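Local coordinates for lectin-like protein (Entamoeba histolytica HM-1:IMSS-A, PDB 5ZBT) that is of unknown function but, as the legume lectin-like domain of an ERGIC-53-like membrane protein, may bind mannose, at residues A[88-93]-A[161-166]; A[46-51]-A[58-63]. All coordinates share one frame; numbering follows the deposited sequence.

Both contacts belong to the legume lectin-like beta sandwich and reach the same seven-stranded antiparallel sheet, contact 1 through strand 80-90 and contact 2 through the edge hairpin of strands 50-51 and 56-59. Strand 220-231 lies between those elements and pairs with both: Ile89 bonds to Ser221, while Ile58 and Thr59 bond to Tyr222. The contact centres are 17 Å apart and the nearest atoms about 5 Å apart, so the two do not touch. Along the chain, contact 2 closes before contact 1 opens. Contact 2 lies where the chain passes between sheets, contact 1 where a loop packs against a strand end.

Contact 1: A[88-93]-A[161-166]; sequences IICKEK and NIQKDK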
loop_
_atom_site.group_PDB
_atom_site.type_symbol
_atom_site.label_atom_id
_atom_site.label_comp_id
_atom_site.label_asym_id
_atom_site.label_seq_id
_atom_site.Cartn_x
_atom_site.Cartn_y
_atom_site.Cartn_z
ATOM N N ILE A 88 1.955 11.389 -5.418
ATOM C CA ILE A 88 3.292 10.969 -5.843
ATOM C C ILE A 88 3.881 12.039 -6.763
ATOM O O ILE A 88 3.240 12.453 -7.735
ATOM C CB ILE A 88 3.255 9.594 -6.541
ATOM C CG1 ILE A 88 2.721 8.513 -5.601
ATOM C CG2 ILE A 88 4.644 9.172 -7.015
ATOM C CD1 ILE A 88 2.364 7.223 -6.330
ATOM N N ILE A 89 5.100 12.484 -6.463
ATOM C CA ILE A 89 5.765 13.548 -7.214
ATOM C C ILE A 89 6.954 12.961 -7.960
ATOM O O ILE A 89 7.808 12.300 -7.356
ATOM C CB ILE A 89 6.222 14.700 -6.301
ATOM C CG1 ILE A 89 5.037 15.295 -5.542
ATOM C CG2 ILE A 89 6.895 15.781 -7.120
ATOM C CD1 ILE A 89 3.859 15.603 -6.441
ATOM N N CYS A 90 7.017 13.220 -9.268
ATOM C CA CYS A 90 8.135 12.802 -10.113
ATOM C C CYS A 90 8.427 13.895 -11.126
ATOM O O CYS A 90 7.578 14.180 -11.979
ATOM C CB CYS A 90 7.824 11.498 -10.845
ATOM S SG CYS A 90 6.936 10.279 -9.847
ATOM N N LYS A 91 9.624 14.494 -11.041
ATOM C CA LYS A 91 10.046 15.482 -12.036
ATOM C C LYS A 91 9.944 14.918 -13.442
ATOM O O LYS A 91 9.375 15.555 -14.338
ATOM C CB LYS A 91 11.478 15.949 -11.767
ATOM N N GLU A 92 10.460 13.701 -13.644
ATOM C CA GLU A 92 10.463 13.075 -14.960
ATOM C C GLU A 92 9.686 11.769 -14.838
ATOM O O GLU A 92 8.515 11.793 -14.468
ATOM C CB GLU A 92 11.880 12.923 -15.482
ATOM N N LYS A 93 10.302 10.636 -15.148
ATOM C CA LYS A 93 9.670 9.338 -14.981
ATOM C C LYS A 93 9.858 8.868 -13.541
ATOM O O LYS A 93 10.958 8.961 -12.991
ATOM C CB LYS A 93 10.269 8.327 -15.959
ATOM C CG LYS A 93 9.434 7.068 -16.101
ATOM C CD LYS A 93 10.290 5.800 -16.158
ATOM C CE LYS A 93 9.418 4.565 -16.341
ATOM N NZ LYS A 93 8.316 4.828 -17.339
ATOM N N ASN A 161 -1.704 6.300 -15.687
ATOM C CA ASN A 161 -1.918 7.628 -15.120
ATOM C C ASN A 161 -2.096 7.635 -13.602
ATOM O O ASN A 161 -2.733 8.547 -13.062
ATOM C CB ASN A 161 -3.113 8.309 -15.792
ATOM C CG ASN A 161 -2.910 8.486 -17.285
ATOM O OD1 ASN A 161 -3.751 8.078 -18.092
ATOM N ND2 ASN A 161 -1.786 9.088 -17.661
ATOM N N ILE A 162 -1.492 6.677 -12.894
ATOM C CA ILE A 162 -1.692 6.600 -11.447
ATOM C C ILE A 162 -1.139 7.842 -10.754
ATOM O O ILE A 162 -1.833 8.479 -9.951
ATOM C CB ILE A 162 -1.086 5.312 -10.871
ATOM C CG1 ILE A 162 -1.945 4.107 -11.245
ATOM C CG2 ILE A 162 -1.015 5.406 -9.368
ATOM C CD1 ILE A 162 -1.248 2.771 -10.997
ATOM N N GLN A 163 0.106 8.229 -11.057
ATOM C CA GLN A 163 0.620 9.427 -10.399
ATOM C C GLN A 163 0.335 10.702 -11.169
ATOM O O GLN A 163 0.402 11.783 -10.569
ATOM C CB GLN A 163 2.131 9.329 -10.110
ATOM C CG GLN A 163 3.047 9.555 -11.278
ATOM C CD GLN A 163 3.333 11.020 -11.556
ATOM O OE1 GLN A 163 3.271 11.445 -12.708
ATOM N NE2 GLN A 163 3.639 11.797 -10.514
ATOM N N LYS A 164 0.006 10.603 -12.463
ATOM C CA LYS A 164 -0.328 11.767 -13.283
ATOM C C LYS A 164 -1.707 12.339 -12.979
ATOM O O LYS A 164 -2.046 13.401 -13.514
ATOM C CB LYS A 164 -0.250 11.402 -14.770
ATOM C CG LYS A 164 1.170 11.384 -15.333
ATOM C CD LYS A 164 1.258 10.493 -16.574
ATOM C CE LYS A 164 2.523 10.750 -17.388
ATOM N NZ LYS A 164 3.783 10.405 -16.661
ATOM N N ASP A 165 -2.516 11.654 -12.171
ATOM C CA ASP A 165 -3.788 12.202 -11.696
ATOM C C ASP A 165 -3.493 13.283 -10.660
ATOM O O ASP A 165 -3.097 12.980 -9.530
ATOM C CB ASP A 165 -4.649 11.076 -11.113
ATOM C CG ASP A 165 -6.015 11.549 -10.613
ATOM O OD1 ASP A 165 -6.289 12.767 -10.554
ATOM O OD2 ASP A 165 -6.844 10.681 -10.274
ATOM N N LYS A 166 -3.703 14.546 -11.033
ATOM C CA LYS A 166 -3.362 15.663 -10.153
ATOM C C LYS A 166 -4.205 15.709 -8.882
ATOM O O LYS A 166 -3.782 16.326 -7.896
ATOM C CB LYS A 166 -3.499 16.978 -10.911
ATOM C CG LYS A 166 -2.512 17.118 -12.054
ATOM C CD LYS A 166 -3.211 17.269 -13.395
ATOM C CE LYS A 166 -2.362 18.110 -14.344
ATOM N NZ LYS A 166 -0.901 17.813 -14.204
HETATM O O HOH W 1 0.313 11.403 -7.552
#
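Gln163 reaches from the loop 161-166 to the end of strand 80-90, where it meets Ile88 and Cys90. The polar part of the contact is a single direct hydrogen bond and a probable water bridge. Gln163 NE2 donates to Ile88 O at 2.9 Å, but the angle at the hydrogen is only 126°, so the bond is bent and weak. Two torsions place the amide there: CG sits between the backbone N and the carbonyl carbon (chi1 78°), and a second bend (chi2 84°) turns the end of the chain toward the strand. Beside this bond, water 1 accepts from Ile88 N at 2.7 Å and lies 3.0 Å from Gln163 O, to which it can donate, though other acceptors compete for its protons.

The apolar part is small. The side chains of Ile88 and Gln163 cross obliquely, with CB of Ile88 3.8 Å from CB of Gln163, and Ile88 CG2 also rests against that methylene. Ile88 is buried and touches Tyr222 of strand 220-231 as well.

The sulfur contact is looser. Cys90 SG sits over one face of the Gln163 amide, 3.7 Å from NE2. This sulfur is tied to Cys94 in a disulfide, and Gln163 touches Cys94 too, so the glutamine packs beside the cross-link.

Within the loop, the weak backbone bond from Asp165 N to Asn161 O closes a turn around Gln163. Asp165, farther round the loop, bonds to Asn189 N through OD2 and to Asp167 N through OD1. The chemistry implies a modest join between loop and strand end: a few carbon contacts, while Ile88 offers its N-H to a water that may bridge to the loop and its carbonyl oxygen to the bent amide bond.

Contact 2: A[46-51]-A[58-63]; sequences KGPIIV and ITPNGI
Pro48 and Pro60 meet at the mouth of the edge hairpin formed by strands 50-51 and 56-59 in the legume lectin-like beta sandwich. Their rings provide the tight part of the contact. They cross at about a right angle, with Pro48 CG 3.6 Å from Pro60 CD and Pro48 CB 3.7 Å from the same carbon; Pro60 CG stands farther back, 4.1 Å from Pro48 CB. The backbone sets up this meeting. Pro48 is the centre of an inverse gamma turn closed by Ile49 N bonding to Gly47 O at 2.7 Å, and its CB is directed toward the 58-63 segment.

Beside the prolines the packing is looser. The CG1 of Ile49 lies opposite its own carbonyl carbon and beside its backbone N (chi1 -71°), which brings it to the carbonyl oxygen of Ile58, at 3.9 Å; no hydrogen bond joins the two segments. The CB of Ile58 points away from 46-51, and its side chain is buried against Met69 and Val224. The chain bends at Ile58, and Thr59 is held by Tyr222 and Asn214. On the solvent side, Pro48, Pro60 and Ile49 all remain partly accessible.

Polar atoms at this corner look to neighbours rather than to each other: Ser67 OG bonds to Ile58 O, and Gln57 NE2 to Pro48 O. These two carbonyl oxygens, Pro48 O and Ile58 O, nevertheless come within 3.5 Å of each other.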
loop_
_atom_site.group_PDB
_atom_site.type_symbol
_atom_site.label_atom_id
_atom_site.label_comp_id
_atom_site.label_asym_id
_atom_site.label_seq_id
_atom_site.Cartn_x
_atom_site.Cartn_y
_atom_site.Cartn_z
ATOM N N LYS A 46 9.536 4.110 10.265
ATOM C CA LYS A 46 10.904 3.612 10.148
ATOM C C LYS A 46 11.428 4.041 8.780
ATOM O O LYS A 46 11.068 3.447 7.757
ATOM C CB LYS A 46 10.940 2.101 10.334
ATOM C CG LYS A 46 12.286 1.449 10.059
ATOM C CD LYS A 46 13.357 1.879 11.042
ATOM C CE LYS A 46 14.195 0.674 11.471
ATOM N NZ LYS A 46 15.468 1.050 12.161
ATOM N N GLY A 47 12.277 5.074 8.774
ATOM C CA GLY A 47 12.749 5.695 7.560
ATOM C C GLY A 47 12.295 7.139 7.516
ATOM O O GLY A 47 11.677 7.648 8.457
ATOM N N PRO A 48 12.582 7.828 6.416
ATOM C CA PRO A 48 12.231 9.257 6.311
ATOM C C PRO A 48 10.753 9.541 6.099
ATOM O O PRO A 48 10.388 10.314 5.201
ATOM C CB PRO A 48 13.037 9.724 5.096
ATOM C CG PRO A 48 13.159 8.478 4.265
ATOM C CD PRO A 48 13.367 7.360 5.264
ATOM N N ILE A 49 9.899 8.950 6.929
ATOM C CA ILE A 49 8.488 9.309 6.952
ATOM C C ILE A 49 8.336 10.641 7.678
ATOM O O ILE A 49 9.005 10.887 8.691
ATOM C CB ILE A 49 7.671 8.202 7.639
ATOM C CG1 ILE A 49 7.608 6.959 6.758
ATOM C CG2 ILE A 49 6.285 8.705 8.012
ATOM C CD1 ILE A 49 8.017 5.716 7.493
ATOM N N ILE A 50 7.458 11.509 7.165
ATOM C CA ILE A 50 7.170 12.798 7.783
ATOM C C ILE A 50 5.692 13.101 7.612
ATOM O O ILE A 50 5.189 13.117 6.486
ATOM C CB ILE A 50 7.984 13.957 7.168
ATOM C CG1 ILE A 50 9.495 13.768 7.344
ATOM C CG2 ILE A 50 7.526 15.269 7.775
ATOM C CD1 ILE A 50 10.327 14.803 6.551
ATOM N N VAL A 51 5.007 13.399 8.709
ATOM C CA VAL A 51 3.617 13.848 8.639
ATOM C C VAL A 51 3.614 15.350 8.363
ATOM O O VAL A 51 4.071 16.143 9.188
ATOM C CB VAL A 51 2.849 13.527 9.926
ATOM C CG1 VAL A 51 1.396 13.970 9.791
ATOM C CG2 VAL A 51 2.969 12.044 10.264
ATOM N N ILE A 58 6.104 9.366 2.564
ATOM C CA ILE A 58 6.732 8.062 2.749
ATOM C C ILE A 58 8.212 8.114 2.379
ATOM O O ILE A 58 9.066 7.744 3.189
ATOM C CB ILE A 58 5.963 6.985 1.945
ATOM C CG1 ILE A 58 4.460 7.128 2.181
ATOM C CG2 ILE A 58 6.381 5.550 2.367
ATOM C CD1 ILE A 58 4.078 6.822 3.630
ATOM N N THR A 59 8.547 8.596 1.169
ATOM C CA THR A 59 9.924 8.911 0.790
ATOM C C THR A 59 10.033 10.343 0.281
ATOM O O THR A 59 9.157 10.812 -0.458
ATOM C CB THR A 59 10.485 7.983 -0.313
ATOM O OG1 THR A 59 9.653 8.039 -1.488
ATOM C CG2 THR A 59 10.650 6.558 0.162
ATOM N N PRO A 60 11.110 11.045 0.621
ATOM C CA PRO A 60 11.463 12.281 -0.090
ATOM C C PRO A 60 12.276 11.936 -1.334
ATOM O O PRO A 60 12.612 10.768 -1.571
ATOM C CB PRO A 60 12.307 13.039 0.939
ATOM C CG PRO A 60 13.050 11.952 1.628
ATOM C CD PRO A 60 12.068 10.761 1.707
ATOM N N ASN A 61 12.597 12.968 -2.126
ATOM C CA ASN A 61 13.541 12.804 -3.232
ATOM C C ASN A 61 14.845 12.166 -2.750
ATOM O O ASN A 61 15.290 12.391 -1.621
ATOM C CB ASN A 61 13.851 14.154 -3.883
ATOM C CG ASN A 61 12.685 14.700 -4.690
ATOM O OD1 ASN A 61 11.904 13.951 -5.283
ATOM N ND2 ASN A 61 12.568 16.019 -4.723
ATOM N N GLY A 62 15.468 11.366 -3.621
ATOM C CA GLY A 62 16.713 10.698 -3.285
ATOM C C GLY A 62 16.765 9.234 -3.702
ATOM O O GLY A 62 15.928 8.434 -3.262
ATOM N N ILE A 63 17.761 8.879 -4.530
ATOM C CA ILE A 63 17.904 7.520 -5.048
ATOM C C ILE A 63 17.983 6.507 -3.908
ATOM O O ILE A 63 18.658 6.731 -2.896
ATOM C CB ILE A 63 19.153 7.425 -5.949
ATOM C CG1 ILE A 63 19.052 8.360 -7.165
ATOM C CG2 ILE A 63 19.380 5.984 -6.443
ATOM C CD1 ILE A 63 20.343 8.404 -8.015
#